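Local coordinates for transcriptional regulator (AraC-type DNA-binding domain-containing proteins) (Chromobacterium violaceum, PDB 3OIO), which probably binds specific DNA sequences as a transcription factor, this chain being the AraC-type helix-turn-helix portion of the longer regulator, at residues Arg42-Lys45 against Val51-Lys54; Tyr56-Leu61 against Arg95-Ile100; Lys73-Ile78 against Ile100-Glu105. All blocks are in the same frame, centred on the assembly; numbering follows the deposited sequence.

Interaction 1: residues Arg42-Lys45 against Val51-Lys54; sequences RLFK and VPSK
In the N-terminal helix-turn-helix half of this AraC-type domain, the end of helix 37-47 packs against the start of the long helix 52-70 through F44 and P52. The pyrrolidine ring lies nearly parallel over one face of the phenyl ring, displaced toward its rim. F44 CD2 meets P52 CG at 3.6 Å, and F44 CB stands 3.9 Å from P52 CD, so the proline lines the aromatic side chain from its CB out to its ring. P52 CA sits over that same face, 4.1 Å from the ring centroid and 15° off the ring normal, a CH-pi contact. V51, the N-cap residue of the long helix, adds its backbone: its C atom is 4.2 Å from F44 CB, while its side chain points away. L9, V13 and M16 of helix 7-17 also touch F44, making it a buried link between three helices, and backbone hydrogen bonding between F44 and T50 helps close the connecting turn. The contact thus fastens the second helix of the first HTH unit, 37-47, to the linker helix 52-70, as in the DNA-binding domains of AraC-family regulators.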
ATOM      1  N   ARG A  42      -8.403  -1.711  15.784  0.50 21.62           N
ATOM      2  CA  ARG A  42      -9.587  -0.899  16.036  0.50 23.51           C
ATOM      3  C   ARG A  42      -9.493   0.478  15.365  0.50 23.52           C
ATOM      4  O   ARG A  42     -10.490   0.973  14.809  0.50 24.42           O
ATOM      5  CB  ARG A  42      -9.887  -0.785  17.537  0.50 24.64           C
ATOM      6  CG  ARG A  42     -10.945   0.258  17.858  0.50 29.63           C
ATOM      7  CD  ARG A  42     -12.064   0.274  16.832  0.50 37.75           C
ATOM      8  NE  ARG A  42     -13.132  -0.672  17.151  0.50 43.86           N
ATOM      9  CZ  ARG A  42     -13.999  -0.503  18.144  0.50 47.77           C
ATOM     10  NH1 ARG A  42     -13.920   0.573  18.919  0.50 49.55           N
ATOM     11  NH2 ARG A  42     -14.940  -1.412  18.369  0.50 49.17           N
ATOM     12  N   LEU A  43      -8.305   1.080  15.385  1.00 22.47           N
ATOM     13  CA  LEU A  43      -8.106   2.384  14.738  1.00 23.02           C
ATOM     14  C   LEU A  43      -8.365   2.274  13.240  1.00 23.20           C
ATOM     15  O   LEU A  43      -9.055   3.129  12.645  1.00 23.24           O
ATOM     16  CB  LEU A  43      -6.689   2.939  14.997  1.00 22.64           C
ATOM     17  CG  LEU A  43      -6.416   3.485  16.395  1.00 23.69           C
ATOM     18  CD1 LEU A  43      -4.919   3.567  16.621  1.00 24.49           C
ATOM     19  CD2 LEU A  43      -7.082   4.847  16.574  1.00 26.37           C
ATOM     20  N   PHE A  44      -7.828   1.233  12.619  1.00 22.56           N
ATOM     21  CA  PHE A  44      -7.960   1.101  11.169  1.00 22.81           C
ATOM     22  C   PHE A  44      -9.382   0.792  10.820  1.00 25.44           C
ATOM     23  O   PHE A  44      -9.914   1.340   9.835  1.00 25.22           O
ATOM     24  CB  PHE A  44      -6.995   0.055  10.601  1.00 21.69           C
ATOM     25  CG  PHE A  44      -5.648   0.628  10.255  1.00 18.92           C
ATOM     26  CD1 PHE A  44      -5.371   1.082   8.968  1.00 19.24           C
ATOM     27  CD2 PHE A  44      -4.674   0.747  11.228  1.00 18.72           C
ATOM     28  CE1 PHE A  44      -4.105   1.625   8.646  1.00 17.10           C
ATOM     29  CE2 PHE A  44      -3.421   1.287  10.924  1.00 18.23           C
ATOM     30  CZ  PHE A  44      -3.143   1.738   9.618  1.00 16.84           C
ATOM     31  N   LYS A  45     -10.035  -0.034  11.638  1.00 26.43           N
ATOM     32  CA  LYS A  45     -11.441  -0.363  11.364  1.00 30.48           C
ATOM     33  C   LYS A  45     -12.367   0.851  11.521  1.00 32.11           C
ATOM     34  O   LYS A  45     -13.206   1.129  10.619  1.00 32.06           O
ATOM     35  CB  LYS A  45     -11.922  -1.539  12.228  1.00 30.69           C
ATOM     36  CG  LYS A  45     -13.323  -2.027  11.799  1.00 37.28           C
ATOM     37  CD  LYS A  45     -14.159  -2.578  12.937  1.00 44.43           C
ATOM     38  CE  LYS A  45     -15.551  -2.938  12.393  1.00 48.27           C
ATOM     39  NZ  LYS A  45     -16.611  -2.689  13.404  1.00 51.22           N
ATOM     40  N   VAL A  51      -8.664  -3.236   7.645  1.00 23.47           N
ATOM     41  CA  VAL A  51      -7.705  -3.771   8.587  1.00 21.41           C
ATOM     42  C   VAL A  51      -6.313  -3.309   8.190  1.00 18.07           C
ATOM     43  O   VAL A  51      -6.079  -2.961   7.029  1.00 17.88           O
ATOM     44  CB  VAL A  51      -7.804  -5.312   8.726  1.00 21.93           C
ATOM     45  CG1 VAL A  51      -9.218  -5.700   9.204  1.00 24.44           C
ATOM     46  CG2 VAL A  51      -7.449  -6.036   7.418  1.00 23.72           C
ATOM     47  N   PRO A  52      -5.378  -3.272   9.144  1.00 16.76           N
ATOM     48  CA  PRO A  52      -4.068  -2.701   8.803  1.00 15.36           C
ATOM     49  C   PRO A  52      -3.362  -3.366   7.608  1.00 14.79           C
ATOM     50  O   PRO A  52      -2.812  -2.660   6.754  1.00 14.78           O
ATOM     51  CB  PRO A  52      -3.261  -2.866  10.121  1.00 14.76           C
ATOM     52  CG  PRO A  52      -4.302  -2.883  11.193  1.00 16.14           C
ATOM     53  CD  PRO A  52      -5.494  -3.594  10.581  1.00 16.17           C
ATOM     54  N   SER A  53      -3.414  -4.688   7.506  1.00 15.92           N
ATOM     55  CA  SER A  53      -2.723  -5.401   6.427  1.00 15.88           C
ATOM     56  C   SER A  53      -3.309  -5.031   5.064  1.00 15.48           C
ATOM     57  O   SER A  53      -2.590  -4.941   4.055  1.00 15.96           O
ATOM     58  CB  SER A  53      -2.789  -6.914   6.655  1.00 16.89           C
ATOM     59  OG  SER A  53      -4.133  -7.322   6.675  1.00 19.66           O
ATOM     60  N   LYS A  54      -4.612  -4.811   5.028  1.00 15.43           N
ATOM     61  CA  LYS A  54      -5.252  -4.440   3.757  1.00 16.34           C
ATOM     62  C   LYS A  54      -4.976  -3.006   3.364  1.00 15.64           C
ATOM     63  O   LYS A  54      -4.726  -2.725   2.170  1.00 15.34           O
ATOM     64  CB  LYS A  54      -6.744  -4.763   3.781  1.00 17.56           C
ATOM     65  CG  LYS A  54      -6.940  -6.288   3.769  1.00 21.24           C
ATOM     66  CD  LYS A  54      -8.408  -6.686   3.851  1.00 27.38           C
ATOM     67  CE  LYS A  54      -8.534  -8.222   3.906  1.00 32.09           C
ATOM     68  NZ  LYS A  54      -9.957  -8.721   3.877  1.00 36.10           N
TER

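Interaction 2: residues Tyr56-Leu61 against Arg95-Ile100; sequences YLELRL and RNHFNI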
ATOM      1  N   TYR A  56      -2.201  -1.557   4.172  1.00 13.32           N
ATOM      2  CA  TYR A  56      -0.787  -1.626   3.755  1.00 12.56           C
ATOM      3  C   TYR A  56      -0.668  -2.087   2.290  1.00 12.45           C
ATOM      4  O   TYR A  56       0.149  -1.560   1.509  1.00 12.01           O
ATOM      5  CB  TYR A  56      -0.028  -2.601   4.682  1.00 12.97           C
ATOM      6  CG  TYR A  56       1.377  -2.162   5.055  1.00 13.02           C
ATOM      7  CD1 TYR A  56       2.154  -1.353   4.184  1.00 12.33           C
ATOM      8  CD2 TYR A  56       1.956  -2.596   6.259  1.00 13.48           C
ATOM      9  CE1 TYR A  56       3.453  -0.947   4.549  1.00 12.71           C
ATOM     10  CE2 TYR A  56       3.253  -2.208   6.632  1.00 12.80           C
ATOM     11  CZ  TYR A  56       4.002  -1.409   5.772  1.00 12.98           C
ATOM     12  OH  TYR A  56       5.269  -1.067   6.160  1.00 14.78           O
ATOM     13  N   LEU A  57      -1.499  -3.047   1.920  1.00 13.45           N
ATOM     14  CA  LEU A  57      -1.550  -3.492   0.523  1.00 13.17           C
ATOM     15  C   LEU A  57      -1.986  -2.308  -0.373  1.00 13.20           C
ATOM     16  O   LEU A  57      -1.396  -2.092  -1.440  1.00 12.89           O
ATOM     17  CB  LEU A  57      -2.521  -4.653   0.363  1.00 14.78           C
ATOM     18  CG  LEU A  57      -2.685  -5.155  -1.090  1.00 15.59           C
ATOM     19  CD1 LEU A  57      -1.343  -5.674  -1.678  1.00 17.67           C
ATOM     20  CD2 LEU A  57      -3.816  -6.254  -1.169  1.00 20.06           C
ATOM     21  N   GLU A  58      -3.014  -1.555   0.042  1.00 12.25           N
ATOM     22  CA  GLU A  58      -3.417  -0.387  -0.758  1.00 13.57           C
ATOM     23  C   GLU A  58      -2.252   0.593  -0.957  1.00 12.96           C
ATOM     24  O   GLU A  58      -2.070   1.147  -2.039  1.00 12.62           O
ATOM     25  CB  GLU A  58      -4.548   0.398  -0.089  1.00 13.60           C
ATOM     26  CG  GLU A  58      -5.842  -0.346   0.077  1.00 15.67           C
ATOM     27  CD  GLU A  58      -6.887   0.553   0.740  1.00 17.05           C
ATOM     28  OE1 GLU A  58      -7.076   1.697   0.287  1.00 19.00           O
ATOM     29  OE2 GLU A  58      -7.495   0.130   1.746  1.00 22.10           O
ATOM     30  N   LEU A  59      -1.495   0.818   0.106  0.50 12.97           N
ATOM     31  CA  LEU A  59      -0.370   1.735   0.067  0.50 13.40           C
ATOM     32  C   LEU A  59       0.695   1.230  -0.920  0.50 12.62           C
ATOM     33  O   LEU A  59       1.180   1.988  -1.774  0.50 12.65           O
ATOM     34  CB  LEU A  59       0.169   1.825   1.486  0.50 13.84           C
ATOM     35  CG  LEU A  59       1.270   2.774   1.870  0.50 15.54           C
ATOM     36  CD1 LEU A  59       1.368   2.817   3.405  0.50 16.07           C
ATOM     37  CD2 LEU A  59       2.537   2.245   1.236  0.50 17.72           C
ATOM     38  N   ARG A  60       1.031  -0.058  -0.824  1.00 12.03           N
ATOM     39  CA  ARG A  60       2.027  -0.665  -1.722  1.00 12.31           C
ATOM     40  C   ARG A  60       1.540  -0.636  -3.181  1.00 11.52           C
ATOM     41  O   ARG A  60       2.343  -0.369  -4.086  1.00 13.07           O
ATOM     42  CB  ARG A  60       2.335  -2.104  -1.269  1.00 11.27           C
ATOM     43  CG  ARG A  60       3.147  -2.113   0.076  1.00 13.81           C
ATOM     44  CD  ARG A  60       3.123  -3.479   0.843  1.00 15.54           C
ATOM     45  NE  ARG A  60       3.274  -4.528  -0.159  1.00 17.20           N
ATOM     46  CZ  ARG A  60       2.592  -5.660  -0.208  1.00 17.84           C
ATOM     47  NH1 ARG A  60       2.750  -6.454  -1.290  1.00 17.81           N
ATOM     48  NH2 ARG A  60       1.773  -5.991   0.812  1.00 17.01           N
ATOM     49  N   LEU A  61       0.238  -0.865  -3.397  1.00 11.11           N
ATOM     50  CA  LEU A  61      -0.340  -0.779  -4.751  1.00 11.51           C
ATOM     51  C   LEU A  61      -0.292   0.653  -5.307  1.00 11.17           C
ATOM     52  O   LEU A  61      -0.045   0.843  -6.517  1.00 12.57           O
ATOM     53  CB  LEU A  61      -1.795  -1.271  -4.752  1.00 10.49           C
ATOM     54  CG  LEU A  61      -1.853  -2.814  -4.650  1.00 12.11           C
ATOM     55  CD1 LEU A  61      -3.315  -3.224  -4.370  1.00 14.89           C
ATOM     56  CD2 LEU A  61      -1.271  -3.603  -5.898  1.00 15.85           C
ATOM     57  N   ARG A  95      -5.062  -5.215 -10.532  1.00 13.66           N
ATOM     58  CA  ARG A  95      -6.279  -5.132 -11.338  1.00 15.19           C
ATOM     59  C   ARG A  95      -7.548  -5.132 -10.460  1.00 15.22           C
ATOM     60  O   ARG A  95      -8.511  -4.416 -10.740  1.00 15.39           O
ATOM     61  CB  ARG A  95      -6.327  -6.276 -12.354  1.00 15.28           C
ATOM     62  CG  ARG A  95      -7.579  -6.243 -13.231  1.00 19.92           C
ATOM     63  CD  ARG A  95      -7.675  -7.491 -14.106  1.00 25.07           C
ATOM     64  NE  ARG A  95      -8.905  -7.438 -14.887  1.00 34.49           N
ATOM     65  CZ  ARG A  95      -9.403  -8.466 -15.567  1.00 39.31           C
ATOM     66  NH1 ARG A  95      -8.794  -9.649 -15.535  1.00 42.15           N
ATOM     67  NH2 ARG A  95     -10.530  -8.317 -16.258  1.00 43.26           N
ATOM     68  N   ASN A  96      -7.562  -5.947  -9.418  1.00 14.44           N
ATOM     69  CA  ASN A  96      -8.719  -5.950  -8.524  1.00 16.14           C
ATOM     70  C   ASN A  96      -8.904  -4.573  -7.847  1.00 15.30           C
ATOM     71  O   ASN A  96     -10.034  -4.090  -7.648  1.00 17.82           O
ATOM     72  CB  ASN A  96      -8.551  -7.028  -7.450  1.00 18.01           C
ATOM     73  CG  ASN A  96      -9.709  -7.041  -6.468  1.00 21.25           C
ATOM     74  OD1 ASN A  96     -10.853  -7.181  -6.862  1.00 24.36           O
ATOM     75  ND2 ASN A  96      -9.412  -6.861  -5.187  1.00 27.55           N
ATOM     76  N   HIS A  97      -7.785  -3.937  -7.507  1.00 13.73           N
ATOM     77  CA  HIS A  97      -7.847  -2.702  -6.752  1.00 13.37           C
ATOM     78  C   HIS A  97      -8.191  -1.489  -7.638  1.00 13.69           C
ATOM     79  O   HIS A  97      -9.031  -0.655  -7.247  1.00 14.91           O
ATOM     80  CB  HIS A  97      -6.514  -2.447  -6.044  1.00 13.29           C
ATOM     81  CG  HIS A  97      -6.557  -1.241  -5.172  1.00 12.47           C
ATOM     82  ND1 HIS A  97      -7.181  -1.244  -3.939  1.00 17.11           N
ATOM     83  CD2 HIS A  97      -6.137   0.034  -5.390  1.00 14.04           C
ATOM     84  CE1 HIS A  97      -7.088  -0.027  -3.412  1.00 17.60           C
ATOM     85  NE2 HIS A  97      -6.474   0.765  -4.284  1.00 15.63           N
ATOM     86  N   PHE A  98      -7.539  -1.402  -8.803  1.00 14.17           N
ATOM     87  CA  PHE A  98      -7.629  -0.214  -9.656  1.00 14.25           C
ATOM     88  C   PHE A  98      -8.525  -0.397 -10.870  1.00 16.75           C
ATOM     89  O   PHE A  98      -8.797   0.574 -11.596  1.00 17.35           O
ATOM     90  CB  PHE A  98      -6.231   0.186 -10.140  1.00 13.95           C
ATOM     91  CG  PHE A  98      -5.402   0.853  -9.088  1.00 13.30           C
ATOM     92  CD1 PHE A  98      -5.782   2.100  -8.554  1.00 14.29           C
ATOM     93  CD2 PHE A  98      -4.219   0.250  -8.632  1.00 11.07           C
ATOM     94  CE1 PHE A  98      -4.997   2.731  -7.541  1.00 15.27           C
ATOM     95  CE2 PHE A  98      -3.422   0.876  -7.663  1.00 13.67           C
ATOM     96  CZ  PHE A  98      -3.795   2.119  -7.118  1.00 13.90           C
ATOM     97  N   ASN A  99      -8.973  -1.631 -11.080  0.50 17.17           N
ATOM     98  CA  ASN A  99      -9.813  -1.986 -12.230  0.50 18.64           C
ATOM     99  C   ASN A  99      -9.164  -1.709 -13.575  0.50 18.80           C
ATOM    100  O   ASN A  99      -9.861  -1.441 -14.554  0.50 19.26           O
ATOM    101  CB  ASN A  99     -11.168  -1.294 -12.139  0.50 19.66           C
ATOM    102  CG  ASN A  99     -11.936  -1.726 -10.930  0.50 21.21           C
ATOM    103  OD1 ASN A  99     -12.395  -0.905 -10.147  0.50 28.03           O
ATOM    104  ND2 ASN A  99     -12.040  -3.023 -10.738  0.50 22.31           N
ATOM    105  N   ILE A 100      -7.832  -1.768 -13.592  1.00 18.11           N
ATOM    106  CA  ILE A 100      -7.032  -1.871 -14.812  1.00 19.08           C
ATOM    107  C   ILE A 100      -5.780  -2.620 -14.451  1.00 18.15           C
ATOM    108  O   ILE A 100      -5.381  -2.654 -13.281  1.00 16.78           O
ATOM    109  CB  ILE A 100      -6.660  -0.512 -15.447  1.00 20.08           C
ATOM    110  CG1 ILE A 100      -5.844   0.352 -14.502  1.00 19.50           C
ATOM    111  CG2 ILE A 100      -7.900   0.246 -15.943  1.00 22.58           C
ATOM    112  CD1 ILE A 100      -5.210   1.607 -15.288  1.00 22.79           C
TER
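L61 overlaps the base of H97 with one methyl: its CD1 lies 3.7 Å from H97 CB and 3.9 Å from H97 CG, approaching the imidazole obliquely. With CG anti to its backbone N (chi1 -176°), H97 extends from helix 87-98 toward helix 52-70, and the far part of its ring reaches E58. There E58 CG is 3.7 Å from H97 CE1, the two side chains crossing at about a right angle with the carboxylate and ring planes 38° apart. The contact is made by carbon atoms: E58 OE1 remains 4.7 Å from H97 NE2, although a negative carboxylate this near could favour protonation of the imidazole. F98 approaches the backbone of the long helix with its ring edge, placing CE2 3.6 Å from the carbonyl oxygen of L61 and 4.0 Å from L61 CB. Over the centre of the F98 ring face sits H97 CD2, 3.4 Å above the plane, so the imidazole points that edge at the phenyl group. T93, Y94 and F84 also touch L61, and N62 and R65 touch F98. Linker helix 52-70 here meets helix 87-98, the probable recognition helix of the second HTH unit in this AraC-family fold.

Interaction 3: residues Lys73-Ile78 against Ile100-Glu105; sequences KSIVQI and ITPREE. With SO4 (sulfate ion), chain C.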
ATOM      1  N   LYS A  73      10.727   0.394 -15.505  1.00 41.20           N
ATOM      2  CA  LYS A  73      11.036  -0.836 -14.805  1.00 40.60           C
ATOM      3  C   LYS A  73      10.008  -1.811 -15.306  1.00 39.01           C
ATOM      4  O   LYS A  73       8.870  -1.416 -15.567  1.00 39.28           O
ATOM      5  CB  LYS A  73      10.941  -0.623 -13.310  1.00 41.38           C
ATOM      6  CG  LYS A  73      11.942   0.395 -12.788  1.00 44.50           C
ATOM      7  CD  LYS A  73      11.642   0.701 -11.341  1.00 47.81           C
ATOM      8  CE  LYS A  73      12.758   1.502 -10.679  1.00 51.39           C
ATOM      9  NZ  LYS A  73      12.347   1.885  -9.286  1.00 54.92           N
ATOM     10  N   SER A  74      10.403  -3.058 -15.504  1.00 38.63           N
ATOM     11  CA  SER A  74       9.443  -4.072 -15.919  1.00 37.31           C
ATOM     12  C   SER A  74       8.300  -4.174 -14.888  1.00 35.84           C
ATOM     13  O   SER A  74       8.425  -3.718 -13.733  1.00 35.43           O
ATOM     14  CB  SER A  74      10.132  -5.429 -16.106  1.00 38.07           C
ATOM     15  OG  SER A  74      10.568  -5.967 -14.862  1.00 37.65           O
ATOM     16  N   ILE A  75       7.187  -4.774 -15.306  1.00 34.45           N
ATOM     17  CA  ILE A  75       6.090  -5.055 -14.392  1.00 33.44           C
ATOM     18  C   ILE A  75       6.639  -5.873 -13.215  1.00 32.91           C
ATOM     19  O   ILE A  75       6.334  -5.582 -12.049  1.00 31.38           O
ATOM     20  CB  ILE A  75       4.901  -5.770 -15.116  1.00 33.35           C
ATOM     21  CG1 ILE A  75       4.368  -4.921 -16.282  1.00 35.22           C
ATOM     22  CG2 ILE A  75       3.782  -6.118 -14.171  1.00 33.45           C
ATOM     23  CD1 ILE A  75       4.173  -3.467 -15.962  1.00 36.12           C
ATOM     24  N   VAL A  76       7.509  -6.838 -13.511  1.00 33.99           N
ATOM     25  CA  VAL A  76       8.081  -7.710 -12.483  1.00 34.90           C
ATOM     26  C   VAL A  76       8.926  -6.944 -11.464  1.00 33.50           C
ATOM     27  O   VAL A  76       8.782  -7.147 -10.260  1.00 32.65           O
ATOM     28  CB  VAL A  76       8.848  -8.942 -13.095  1.00 36.56           C
ATOM     29  CG1 VAL A  76       9.535  -9.801 -11.990  1.00 39.38           C
ATOM     30  CG2 VAL A  76       7.859  -9.804 -13.905  1.00 39.49           C
ATOM     31  N   GLN A  77       9.779  -6.057 -11.964  0.50 32.86           N
ATOM     32  CA  GLN A  77      10.625  -5.200 -11.138  0.50 32.53           C
ATOM     33  C   GLN A  77       9.786  -4.376 -10.164  0.50 30.38           C
ATOM     34  O   GLN A  77      10.098  -4.282  -8.981  0.50 30.37           O
ATOM     35  CB  GLN A  77      11.424  -4.262 -12.045  0.50 34.00           C
ATOM     36  CG  GLN A  77      12.582  -3.525 -11.381  0.50 37.95           C
ATOM     37  CD  GLN A  77      13.584  -2.988 -12.399  0.50 42.08           C
ATOM     38  OE1 GLN A  77      13.442  -3.195 -13.609  0.50 43.69           O
ATOM     39  NE2 GLN A  77      14.594  -2.287 -11.912  0.50 43.50           N
ATOM     40  N   ILE A  78       8.717  -3.777 -10.680  1.00 28.00           N
ATOM     41  CA  ILE A  78       7.883  -2.881  -9.892  1.00 24.16           C
ATOM     42  C   ILE A  78       7.172  -3.709  -8.827  1.00 22.68           C
ATOM     43  O   ILE A  78       7.093  -3.305  -7.644  1.00 21.54           O
ATOM     44  CB  ILE A  78       6.878  -2.105 -10.766  1.00 23.29           C
ATOM     45  CG1 ILE A  78       7.635  -1.013 -11.525  1.00 23.75           C
ATOM     46  CG2 ILE A  78       5.752  -1.470  -9.897  1.00 21.25           C
ATOM     47  CD1 ILE A  78       6.870  -0.448 -12.733  1.00 24.30           C
ATOM     48  N   ILE A 100      -7.832  -1.768 -13.592  1.00 18.11           N
ATOM     49  CA  ILE A 100      -7.032  -1.871 -14.812  1.00 19.08           C
ATOM     50  C   ILE A 100      -5.780  -2.620 -14.451  1.00 18.15           C
ATOM     51  O   ILE A 100      -5.381  -2.654 -13.281  1.00 16.78           O
ATOM     52  CB  ILE A 100      -6.660  -0.512 -15.447  1.00 20.08           C
ATOM     53  CG1 ILE A 100      -5.844   0.352 -14.502  1.00 19.50           C
ATOM     54  CG2 ILE A 100      -7.900   0.246 -15.943  1.00 22.58           C
ATOM     55  CD1 ILE A 100      -5.210   1.607 -15.288  1.00 22.79           C
ATOM     56  N   THR A 101      -5.128  -3.204 -15.449  1.00 18.41           N
ATOM     57  CA  THR A 101      -3.917  -3.948 -15.179  1.00 18.13           C
ATOM     58  C   THR A 101      -2.705  -3.008 -15.082  1.00 16.92           C
ATOM     59  O   THR A 101      -2.759  -1.847 -15.538  1.00 16.95           O
ATOM     60  CB  THR A 101      -3.629  -4.958 -16.314  1.00 19.36           C
ATOM     61  OG1 THR A 101      -3.410  -4.225 -17.541  1.00 20.99           O
ATOM     62  CG2 THR A 101      -4.791  -5.953 -16.462  1.00 22.07           C
ATOM     63  N   PRO A 102      -1.595  -3.495 -14.498  1.00 16.56           N
ATOM     64  CA  PRO A 102      -0.383  -2.664 -14.483  1.00 16.57           C
ATOM     65  C   PRO A 102       0.050  -2.237 -15.891  1.00 16.80           C
ATOM     66  O   PRO A 102       0.448  -1.080 -16.080  1.00 16.11           O
ATOM     67  CB  PRO A 102       0.671  -3.593 -13.856  1.00 16.97           C
ATOM     68  CG  PRO A 102      -0.139  -4.461 -12.873  1.00 16.95           C
ATOM     69  CD  PRO A 102      -1.490  -4.668 -13.585  1.00 17.40           C
ATOM     70  N   ARG A 103      -0.066  -3.138 -16.872  1.00 18.20           N
ATOM     71  CA  ARG A 103       0.319  -2.806 -18.242  1.00 19.16           C
ATOM     72  C   ARG A 103      -0.582  -1.701 -18.802  1.00 17.85           C
ATOM     73  O   ARG A 103      -0.091  -0.777 -19.491  1.00 18.37           O
ATOM     74  CB  ARG A 103       0.324  -4.091 -19.120  1.00 20.76           C
ATOM     75  CG  ARG A 103       0.762  -3.940 -20.549  1.00 29.34           C
ATOM     76  CD  ARG A 103       0.983  -5.363 -21.163  1.00 39.93           C
ATOM     77  NE  ARG A 103       2.343  -5.893 -20.910  1.00 47.64           N
ATOM     78  CZ  ARG A 103       2.692  -6.720 -19.919  1.00 49.58           C
ATOM     79  NH1 ARG A 103       1.797  -7.168 -19.047  1.00 52.15           N
ATOM     80  NH2 ARG A 103       3.954  -7.106 -19.798  1.00 52.66           N
ATOM     81  N   GLU A 104      -1.874  -1.739 -18.465  1.00 17.06           N
ATOM     82  CA  GLU A 104      -2.807  -0.699 -18.943  1.00 16.73           C
ATOM     83  C   GLU A 104      -2.467   0.622 -18.257  1.00 15.21           C
ATOM     84  O   GLU A 104      -2.513   1.689 -18.888  1.00 14.71           O
ATOM     85  CB  GLU A 104      -4.262  -1.112 -18.665  1.00 16.91           C
ATOM     86  CG  GLU A 104      -4.763  -2.167 -19.650  1.00 21.05           C
ATOM     87  CD  GLU A 104      -6.072  -2.877 -19.271  1.00 26.57           C
ATOM     88  OE1 GLU A 104      -6.472  -2.973 -18.082  1.00 25.12           O
ATOM     89  OE2 GLU A 104      -6.682  -3.425 -20.216  1.00 32.08           O
ATOM     90  N   GLU A 105      -2.141   0.565 -16.963  1.00 14.49           N
ATOM     91  CA  GLU A 105      -1.777   1.801 -16.216  1.00 13.16           C
ATOM     92  C   GLU A 105      -0.560   2.452 -16.898  1.00 14.35           C
ATOM     93  O   GLU A 105      -0.546   3.665 -17.170  1.00 15.00           O
ATOM     94  CB  GLU A 105      -1.412   1.468 -14.761  1.00 12.64           C
ATOM     95  CG  GLU A 105      -1.211   2.741 -13.906  1.00 12.88           C
ATOM     96  CD  GLU A 105      -2.546   3.324 -13.464  1.00 14.99           C
ATOM     97  OE1 GLU A 105      -3.219   2.708 -12.624  1.00 15.57           O
ATOM     98  OE2 GLU A 105      -2.920   4.399 -13.961  1.00 20.18           O
TER
HETATM   99  S   SO4 C 402       7.084  -5.701 -19.212  1.00 44.52           S
HETATM  100  O1  SO4 C 402       6.446  -6.878 -18.560  1.00 44.10           O
HETATM  101  O2  SO4 C 402       7.168  -4.559 -18.270  1.00 42.05           O
HETATM  102  O3  SO4 C 402       8.492  -5.968 -19.575  1.00 46.05           O
HETATM  103  O4  SO4 C 402       6.269  -5.379 -20.395  1.00 44.86           O
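I75 and P102 form the closely packed, apolar side of this contact, whereas R103 and a sulfate ion occupy its more open polar side. The first two side chains cross at about a right angle: I75 CG2 is 4.0 Å from P102 CB, and I75 CD1 meets that carbon at 4.1 Å. R103, exposed on helix 102-107, starts with CG anti to its backbone N and then bends at chi3 (-86°), bringing one face of its guanidinium over I75 CG1, 4.2 Å from NH2. The same NH2 donates a hydrogen bond to sulfate O4 at 2.9 Å, with a bent N-H...O angle of 136°, while O1 approaches NH2 at 2.8 Å, at the guanidinium edge near its plane. From across the contact, I75 N gives a second bond, 3.0 Å to sulfate O2, so the anion, probably from the crystallisation liquor, bridges a helix start and an arginine. S74 OG caps the first helix by accepting from Q77 N, and T101 and E104 form a capping box at the second. Behind the apolar side, F90 of helix 87-98 touches both I75 and P102, L68 of helix 52-70 backs I75, and S91 and Y94 also touch P102, setting helices 75-81 and 102-107 against these two.

Overall arrangement
From the N terminus, interaction 1 comes first and closes a loop of five residues, two of them still helical, between its segments on helix 37-47 and at the start of helix 52-70. The same long helix then carries the first segment of interaction 2, whose centre is about 16 Å away, and the contact closes a 33-residue excursion through helices 75-81 and 87-98. Interaction 3 opens inside that excursion and ends beyond it, so the two cross; they share I100 and touch where R95 packs on T101. Interactions 1 and 3 lie on opposite sides of the chain's centre, about 27 Å apart between centres. Helix 52-70 thus connects the N-terminal helices to the C-terminal helix-turn-helix unit and helix 102-107.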